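Local coordinates for protein hypothetical sensory transduction histidine kinase (Methanosarcina mazei, PDB 3LIB) that probably acts as a membrane-bound sensor histidine kinase, of which this chain is the extracellular double-Cache (PDC-fold) sensing region, at residues 221-225 against 236-240. Coordinates in Å, arbitrary orientation, origin at the centre of the assembly. Residues are numbered along the deposited sequence.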
ATOM      1  N   GLU A 221       8.591  23.431   5.200  1.00 89.69           N
ATOM      2  CA  GLU A 221       8.637  23.025   3.801  1.00 88.82           C
ATOM      3  C   GLU A 221       8.240  21.540   3.642  1.00 87.72           C
ATOM      4  O   GLU A 221       7.704  21.112   2.620  1.00 87.86           O
ATOM      5  CB  GLU A 221      10.035  23.267   3.235  1.00 88.99           C
ATOM      6  CG  GLU A 221      11.153  22.506   3.967  1.00 92.35           C
ATOM      7  CD  GLU A 221      11.136  22.676   5.516  1.00 96.83           C
ATOM      8  OE1 GLU A 221      10.723  23.755   6.013  1.00 98.58           O
ATOM      9  OE2 GLU A 221      11.539  21.721   6.239  1.00 97.61           O
ATOM     10  N   LEU A 222       8.498  20.736   4.656  1.00 86.52           N
ATOM     11  CA  LEU A 222       8.074  19.362   4.581  1.00 85.41           C
ATOM     12  C   LEU A 222       6.552  19.253   4.590  1.00 85.08           C
ATOM     13  O   LEU A 222       5.997  18.249   4.158  1.00 84.93           O
ATOM     14  CB  LEU A 222       8.660  18.557   5.730  1.00 85.19           C
ATOM     15  CG  LEU A 222       9.937  17.806   5.411  1.00 84.17           C
ATOM     16  CD1 LEU A 222       9.998  16.601   6.302  1.00 82.60           C
ATOM     17  CD2 LEU A 222       9.936  17.396   3.954  1.00 84.13           C
ATOM     18  N   GLU A 223       5.872  20.272   5.106  1.00 84.62           N
ATOM     19  CA  GLU A 223       4.408  20.255   5.132  1.00 83.96           C
ATOM     20  C   GLU A 223       3.872  20.662   3.761  1.00 82.25           C
ATOM     21  O   GLU A 223       2.834  20.183   3.325  1.00 81.77           O
ATOM     22  CB  GLU A 223       3.854  21.150   6.244  1.00 84.62           C
ATOM     23  CG  GLU A 223       3.743  20.475   7.624  1.00 88.28           C
ATOM     24  CD  GLU A 223       3.731  21.497   8.782  1.00 93.80           C
ATOM     25  OE1 GLU A 223       4.071  22.679   8.533  1.00 96.41           O
ATOM     26  OE2 GLU A 223       3.393  21.129   9.940  1.00 95.09           O
ATOM     27  N   LYS A 224       4.611  21.526   3.081  1.00 80.44           N
ATOM     28  CA  LYS A 224       4.312  21.869   1.712  1.00 79.09           C
ATOM     29  C   LYS A 224       4.303  20.638   0.846  1.00 77.89           C
ATOM     30  O   LYS A 224       3.294  20.324   0.219  1.00 77.69           O
ATOM     31  CB  LYS A 224       5.359  22.826   1.168  1.00 79.52           C
ATOM     32  CG  LYS A 224       5.380  24.192   1.851  1.00 81.23           C
ATOM     33  CD  LYS A 224       6.452  25.072   1.191  1.00 85.16           C
ATOM     34  CE  LYS A 224       6.789  26.301   2.042  1.00 87.24           C
ATOM     35  NZ  LYS A 224       5.546  26.875   2.626  1.00 87.34           N
ATOM     36  N   ALA A 225       5.437  19.948   0.798  1.00 76.73           N
ATOM     37  CA  ALA A 225       5.542  18.712   0.006  1.00 75.31           C
ATOM     38  C   ALA A 225       4.528  17.643   0.403  1.00 73.99           C
ATOM     39  O   ALA A 225       4.180  16.810  -0.402  1.00 74.07           O
ATOM     40  CB  ALA A 225       6.959  18.148   0.044  1.00 75.20           C
ATOM     41  N   HIS A 236      10.056  18.873  -5.419  1.00 75.24           N
ATOM     42  CA  HIS A 236      11.266  18.744  -4.591  1.00 76.66           C
ATOM     43  C   HIS A 236      11.473  19.860  -3.533  1.00 77.78           C
ATOM     44  O   HIS A 236      10.918  20.951  -3.641  1.00 78.01           O
ATOM     45  CB  HIS A 236      12.515  18.553  -5.456  1.00 76.02           C
ATOM     46  CG  HIS A 236      12.748  19.643  -6.448  1.00 76.30           C
ATOM     47  ND1 HIS A 236      13.179  20.902  -6.083  1.00 76.70           N
ATOM     48  CD2 HIS A 236      12.654  19.656  -7.799  1.00 76.46           C
ATOM     49  CE1 HIS A 236      13.337  21.645  -7.166  1.00 77.04           C
ATOM     50  NE2 HIS A 236      13.021  20.914  -8.220  1.00 76.88           N
ATOM     51  N   LEU A 237      12.257  19.545  -2.502  1.00 79.07           N
ATOM     52  CA  LEU A 237      12.607  20.467  -1.430  1.00 79.78           C
ATOM     53  C   LEU A 237      14.093  20.393  -1.122  1.00 80.56           C
ATOM     54  O   LEU A 237      14.815  19.522  -1.622  1.00 80.78           O
ATOM     55  CB  LEU A 237      11.941  20.028  -0.153  1.00 79.68           C
ATOM     56  CG  LEU A 237      10.470  20.258   0.061  1.00 80.37           C
ATOM     57  CD1 LEU A 237      10.109  19.500   1.339  1.00 81.17           C
ATOM     58  CD2 LEU A 237      10.179  21.747   0.184  1.00 80.74           C
ATOM     59  N   GLU A 238      14.538  21.304  -0.271  1.00 81.29           N
ATOM     60  CA  GLU A 238      15.804  21.148   0.409  1.00 82.20           C
ATOM     61  C   GLU A 238      15.457  21.019   1.867  1.00 83.08           C
ATOM     62  O   GLU A 238      14.512  21.645   2.342  1.00 83.43           O
ATOM     63  CB  GLU A 238      16.649  22.388   0.251  1.00 81.81           C
ATOM     64  CG  GLU A 238      17.271  22.556  -1.091  1.00 83.01           C
ATOM     65  CD  GLU A 238      18.391  23.583  -1.043  1.00 84.60           C
ATOM     66  OE1 GLU A 238      19.185  23.666  -2.007  1.00 86.36           O
ATOM     67  OE2 GLU A 238      18.483  24.300  -0.025  1.00 83.38           O
ATOM     68  N   THR A 239      16.218  20.235   2.609  1.00 83.92           N
ATOM     69  CA  THR A 239      15.938  20.124   4.023  1.00 84.55           C
ATOM     70  C   THR A 239      17.143  19.496   4.713  1.00 84.90           C
ATOM     71  O   THR A 239      17.959  18.841   4.063  1.00 85.24           O
ATOM     72  CB  THR A 239      14.654  19.309   4.232  1.00 84.47           C
ATOM     73  OG1 THR A 239      13.885  19.888   5.287  1.00 86.17           O
ATOM     74  CG2 THR A 239      14.956  17.867   4.550  1.00 84.82           C
ATOM     75  N   ALA A 240      17.298  19.725   6.009  1.00 85.16           N
ATOM     76  CA  ALA A 240      18.338  19.013   6.745  1.00 85.37           C
ATOM     77  C   ALA A 240      17.923  17.567   7.022  1.00 85.53           C
ATOM     78  O   ALA A 240      16.792  17.286   7.455  1.00 84.99           O
ATOM     79  CB  ALA A 240      18.659  19.720   8.041  1.00 85.43           C
TER
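Helix-on-sheet packing at the edge of a sheet is illustrated here in the extracellular Cache (PDC-fold) sensor domain of a putative histidine kinase: in its four-stranded antiparallel sheet, the first turn of helix 221-230 lies against strand 235-240, an outermost strand of that sheet within the chain. The two short segments run nearly antiparallel, at 161°, with their axes 8.9 Å apart. Strand alternation selects the contacting residues: Leu237 and Thr239 point toward the helix, while His236 and Glu238 point away, Glu238 forming a salt bridge with Lys268. Leu237 is the main apolar contributor. Leu237 CD1 lies 3.4 Å from Leu222 CD2 and 3.7 Å from Ala225 CB, and Leu237 CD2 lies 3.4 Å from Glu221 CB, so the leucine sits against one helical turn, the turn closed by the bond from Ala225 N to Glu221 O (3.1 Å). Leu222 and Ala225 also reach the next strand, touching Leu250 and Tyr252. Further along, Thr239 OG1 donates a weak hydrogen bond to Glu221 OE2 at 3.1 Å. With 243 Å² buried in all, the chemistry implies that apolar contact around Leu237 dominates, and that the weak Thr239-Glu221 hydrogen bond adds to it rather than carrying it.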